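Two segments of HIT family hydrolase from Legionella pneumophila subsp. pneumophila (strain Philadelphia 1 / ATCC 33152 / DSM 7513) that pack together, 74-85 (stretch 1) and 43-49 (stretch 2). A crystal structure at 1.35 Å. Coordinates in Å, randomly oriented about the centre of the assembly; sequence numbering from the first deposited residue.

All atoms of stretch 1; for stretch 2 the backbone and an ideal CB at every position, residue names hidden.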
# COMPACT_ATOMS: atom_id res chain seq x y z
N ARG B 74 -3.04 -10.79 1.43
CA ARG B 74 -4.32 -11.20 0.85
C ARG B 74 -4.61 -10.43 -0.43
O ARG B 74 -5.11 -11.01 -1.40
CB ARG B 74 -5.45 -11.04 1.87
CG ARG B 74 -6.84 -11.40 1.29
CD ARG B 74 -6.86 -12.77 0.61
NE ARG B 74 -6.35 -13.83 1.49
CZ ARG B 74 -6.17 -15.09 1.13
NH1 ARG B 74 -6.43 -15.48 -0.12
NH2 ARG B 74 -5.70 -15.97 2.01
N ALA B 75 -4.27 -9.13 -0.47
CA ALA B 75 -4.49 -8.38 -1.71
C ALA B 75 -3.74 -8.97 -2.89
O ALA B 75 -4.28 -9.05 -4.00
CB ALA B 75 -4.12 -6.92 -1.53
N LYS B 76 -2.49 -9.43 -2.68
CA LYS B 76 -1.74 -10.01 -3.80
C LYS B 76 -2.30 -11.36 -4.21
O LYS B 76 -2.26 -11.71 -5.40
CB LYS B 76 -0.22 -10.02 -3.57
CG LYS B 76 0.40 -10.94 -2.52
CD LYS B 76 0.59 -12.42 -2.98
CE LYS B 76 1.40 -12.66 -4.26
NZ LYS B 76 1.92 -14.07 -4.29
N LYS B 77 -2.84 -12.14 -3.26
CA LYS B 77 -3.48 -13.40 -3.64
C LYS B 77 -4.76 -13.12 -4.40
O LYS B 77 -5.04 -13.77 -5.42
CB LYS B 77 -3.75 -14.23 -2.38
CG LYS B 77 -2.49 -14.71 -1.67
CD LYS B 77 -2.81 -15.51 -0.41
CE LYS B 77 -1.54 -16.07 0.20
NZ LYS B 77 -1.84 -16.84 1.43
N LEU B 78 -5.53 -12.14 -3.93
CA LEU B 78 -6.79 -11.78 -4.57
C LEU B 78 -6.57 -11.24 -5.97
O LEU B 78 -7.36 -11.51 -6.88
CB LEU B 78 -7.46 -10.75 -3.68
CG LEU B 78 -8.83 -10.25 -4.12
CD1 LEU B 78 -9.85 -11.41 -4.18
CD2 LEU B 78 -9.29 -9.19 -3.15
N ALA B 79 -5.50 -10.45 -6.17
CA ALA B 79 -5.20 -9.94 -7.51
C ALA B 79 -4.98 -11.08 -8.50
O ALA B 79 -5.38 -10.97 -9.68
CB ALA B 79 -3.97 -9.03 -7.46
N GLN B 80 -4.37 -12.18 -8.06
CA GLN B 80 -4.23 -13.35 -8.93
C GLN B 80 -5.58 -14.00 -9.19
O GLN B 80 -5.92 -14.33 -10.33
CB GLN B 80 -3.30 -14.36 -8.26
CG GLN B 80 -1.91 -13.85 -8.11
CD GLN B 80 -1.01 -14.78 -7.34
OE1 GLN B 80 -1.48 -15.66 -6.61
NE2 GLN B 80 0.29 -14.59 -7.48
N ALA B 81 -6.38 -14.20 -8.13
CA ALA B 81 -7.67 -14.86 -8.27
C ALA B 81 -8.58 -14.09 -9.21
O ALA B 81 -9.40 -14.69 -9.91
CB ALA B 81 -8.33 -15.00 -6.90
N GLU B 82 -8.43 -12.77 -9.25
CA GLU B 82 -9.29 -11.91 -10.05
C GLU B 82 -8.67 -11.56 -11.40
O GLU B 82 -9.21 -10.71 -12.12
CB GLU B 82 -9.68 -10.68 -9.23
CG GLU B 82 -10.46 -11.03 -7.95
CD GLU B 82 -11.75 -11.80 -8.20
OE1 GLU B 82 -12.40 -11.56 -9.24
OE2 GLU B 82 -12.14 -12.64 -7.36
N GLY B 83 -7.55 -12.19 -11.75
CA GLY B 83 -7.02 -12.04 -13.10
C GLY B 83 -6.29 -10.74 -13.37
O GLY B 83 -6.17 -10.35 -14.53
N LEU B 84 -5.78 -10.07 -12.34
CA LEU B 84 -5.14 -8.77 -12.50
C LEU B 84 -3.61 -8.84 -12.53
O LEU B 84 -2.97 -7.87 -12.94
CB LEU B 84 -5.54 -7.83 -11.36
CG LEU B 84 -7.04 -7.72 -11.08
CD1 LEU B 84 -7.26 -6.78 -9.88
CD2 LEU B 84 -7.79 -7.23 -12.33
N SER B 85 -3.03 -9.94 -12.04
CA SER B 85 -1.61 -9.96 -11.72
C SER B 85 -0.72 -10.07 -12.95
O SER B 85 0.40 -9.54 -12.93
CB SER B 85 -1.33 -11.09 -10.73
OG SER B 85 -1.81 -12.33 -11.23
N UNK B 43 -11.17 -0.70 -14.02
CA UNK B 43 -12.16 -1.72 -14.40
C UNK B 43 -12.42 -2.75 -13.32
O UNK B 43 -13.55 -3.25 -13.24
CB UNK B 43 -11.70 -2.44 -15.67
N UNK B 44 -11.42 -3.09 -12.50
CA UNK B 44 -11.64 -3.83 -11.26
C UNK B 44 -11.07 -3.00 -10.11
O UNK B 44 -9.91 -2.56 -10.17
CB UNK B 44 -11.00 -5.22 -11.32
N UNK B 45 -11.87 -2.81 -9.06
CA UNK B 45 -11.43 -2.03 -7.90
C UNK B 45 -11.97 -2.70 -6.64
O UNK B 45 -13.18 -2.68 -6.38
CB UNK B 45 -11.90 -0.58 -7.99
N UNK B 46 -11.07 -3.31 -5.87
CA UNK B 46 -11.43 -4.06 -4.69
C UNK B 46 -10.86 -3.38 -3.45
O UNK B 46 -9.87 -2.64 -3.53
CB UNK B 46 -10.93 -5.50 -4.80
N UNK B 47 -11.49 -3.64 -2.31
CA UNK B 47 -11.06 -3.13 -1.02
C UNK B 47 -10.80 -4.31 -0.10
O UNK B 47 -11.62 -5.24 -0.03
CB UNK B 47 -12.10 -2.18 -0.42
N UNK B 48 -9.66 -4.30 0.59
CA UNK B 48 -9.31 -5.35 1.55
C UNK B 48 -9.23 -4.69 2.91
O UNK B 48 -8.47 -3.72 3.09
CB UNK B 48 -8.00 -6.05 1.19
N UNK B 49 -10.03 -5.18 3.86
CA UNK B 49 -10.15 -4.53 5.17
C UNK B 49 -9.91 -5.53 6.30
O UNK B 49 -10.21 -6.73 6.15
CB UNK B 49 -11.53 -3.89 5.32

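Stretch 1 is a helix, residues 74-81, followed by a turn, and stretch 2 runs roughly antiparallel to it as an extended strand, the two axes approaching to 9.5 Å at an angle of 149°. Because side chains of an extended strand alternate, 44, 46 and 48 face stretch 1: 46 and 48 the helix, 44 the turn after it.

Position 43 precedes the strand, with phi/psi of -57/-32. Its CB points sideways and nothing of stretch 1 lies within 5.5 Å of it, so the contact sets little limit on the residue; the phi value allows proline among others. The deposited residue is Pro43.

At position 44 the CB points toward stretch 1, and the ideal CB lies 3.9 Å from Leu84 CD2. The leucine offers an apolar surface that valine, isoleucine or alanine would suit. Glu82 O, 5.8 Å from the ideal CB, is too far for a direct bond from a short hydroxyl, but serine or threonine could reach it through a water. The residue is Thr44. Its CG2 lies 3.9 Å from Leu84 CD1, and its OG1 is 2.9 Å from the O of water 1, which donates to Glu82 O at 2.7 Å. The water thus bridges strand and turn.

Position 45 has extended angles and a CB directed away from the helix, so stretch 1 does not discriminate here. It is His45, whose ring nitrogens are hydrogen-bonded elsewhere in the structure.

Position 46 points toward the helix again, its ideal CB 4.4 Å from Leu78 CD2. With the aliphatic part of Glu82 also close by, a medium-sized apolar chain such as leucine, isoleucine, valine or methionine would fit. Leu46 occupies it. Its CD1 reaches Leu78 CD2 at 3.8 Å and Glu82 CG at 3.9 Å.

At position 47 the CB points away, and stretch 1 imposes no choice; the residue is Leu47.

Position 48 faces the helix where the backbones come nearest, its CA 6.6 Å from Ala75 CA. The ideal CB is 4.8 Å from Ala75 CB, and the small alanine leaves room for a branched or longer apolar chain: isoleucine, leucine, valine or methionine. Ile48 has the largest covered area of the strand. Its CD1 packs 3.7 Å from Ala75 CB, CG1 lies 4.1 Å from Leu78 CD2, and CG2 approaches Arg74 CG at 4.4 Å.

Position 49 is out of reach, its identity open; it is Ile49.

Stretch 2, residues 43-49: PTHLLII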
# COMPACT_ATOMS: atom_id res chain seq x y z
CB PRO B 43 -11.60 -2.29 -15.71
CG PRO B 43 -10.89 -1.10 -16.33
CD PRO B 43 -10.20 -0.47 -15.12
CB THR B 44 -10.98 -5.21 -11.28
OG1 THR B 44 -11.63 -6.02 -12.26
CG2 THR B 44 -11.07 -5.93 -9.92
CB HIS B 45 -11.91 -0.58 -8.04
CG HIS B 45 -11.40 0.35 -6.99
ND1 HIS B 45 -11.56 1.72 -7.12
CD2 HIS B 45 -10.80 0.15 -5.80
CE1 HIS B 45 -11.07 2.31 -6.05
NE2 HIS B 45 -10.59 1.39 -5.23
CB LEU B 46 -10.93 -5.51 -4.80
CG LEU B 46 -11.45 -6.23 -6.07
CD1 LEU B 46 -10.76 -7.56 -6.29
CD2 LEU B 46 -12.97 -6.41 -6.05
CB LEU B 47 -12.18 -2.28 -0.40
CG LEU B 47 -12.58 -1.07 -1.25
CD1 LEU B 47 -13.82 -0.38 -0.70
CD2 LEU B 47 -11.43 -0.10 -1.37
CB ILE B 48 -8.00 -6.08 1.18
CG1 ILE B 48 -8.00 -6.64 -0.26
CG2 ILE B 48 -7.77 -7.24 2.16
CD1 ILE B 48 -7.63 -5.67 -1.37
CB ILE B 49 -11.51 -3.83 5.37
CG1 ILE B 49 -12.68 -4.84 5.54
CG2 ILE B 49 -11.77 -2.84 4.26
CD1 ILE B 49 -13.94 -4.19 6.06
O HOH W 1 -11.23 -8.90 -12.46
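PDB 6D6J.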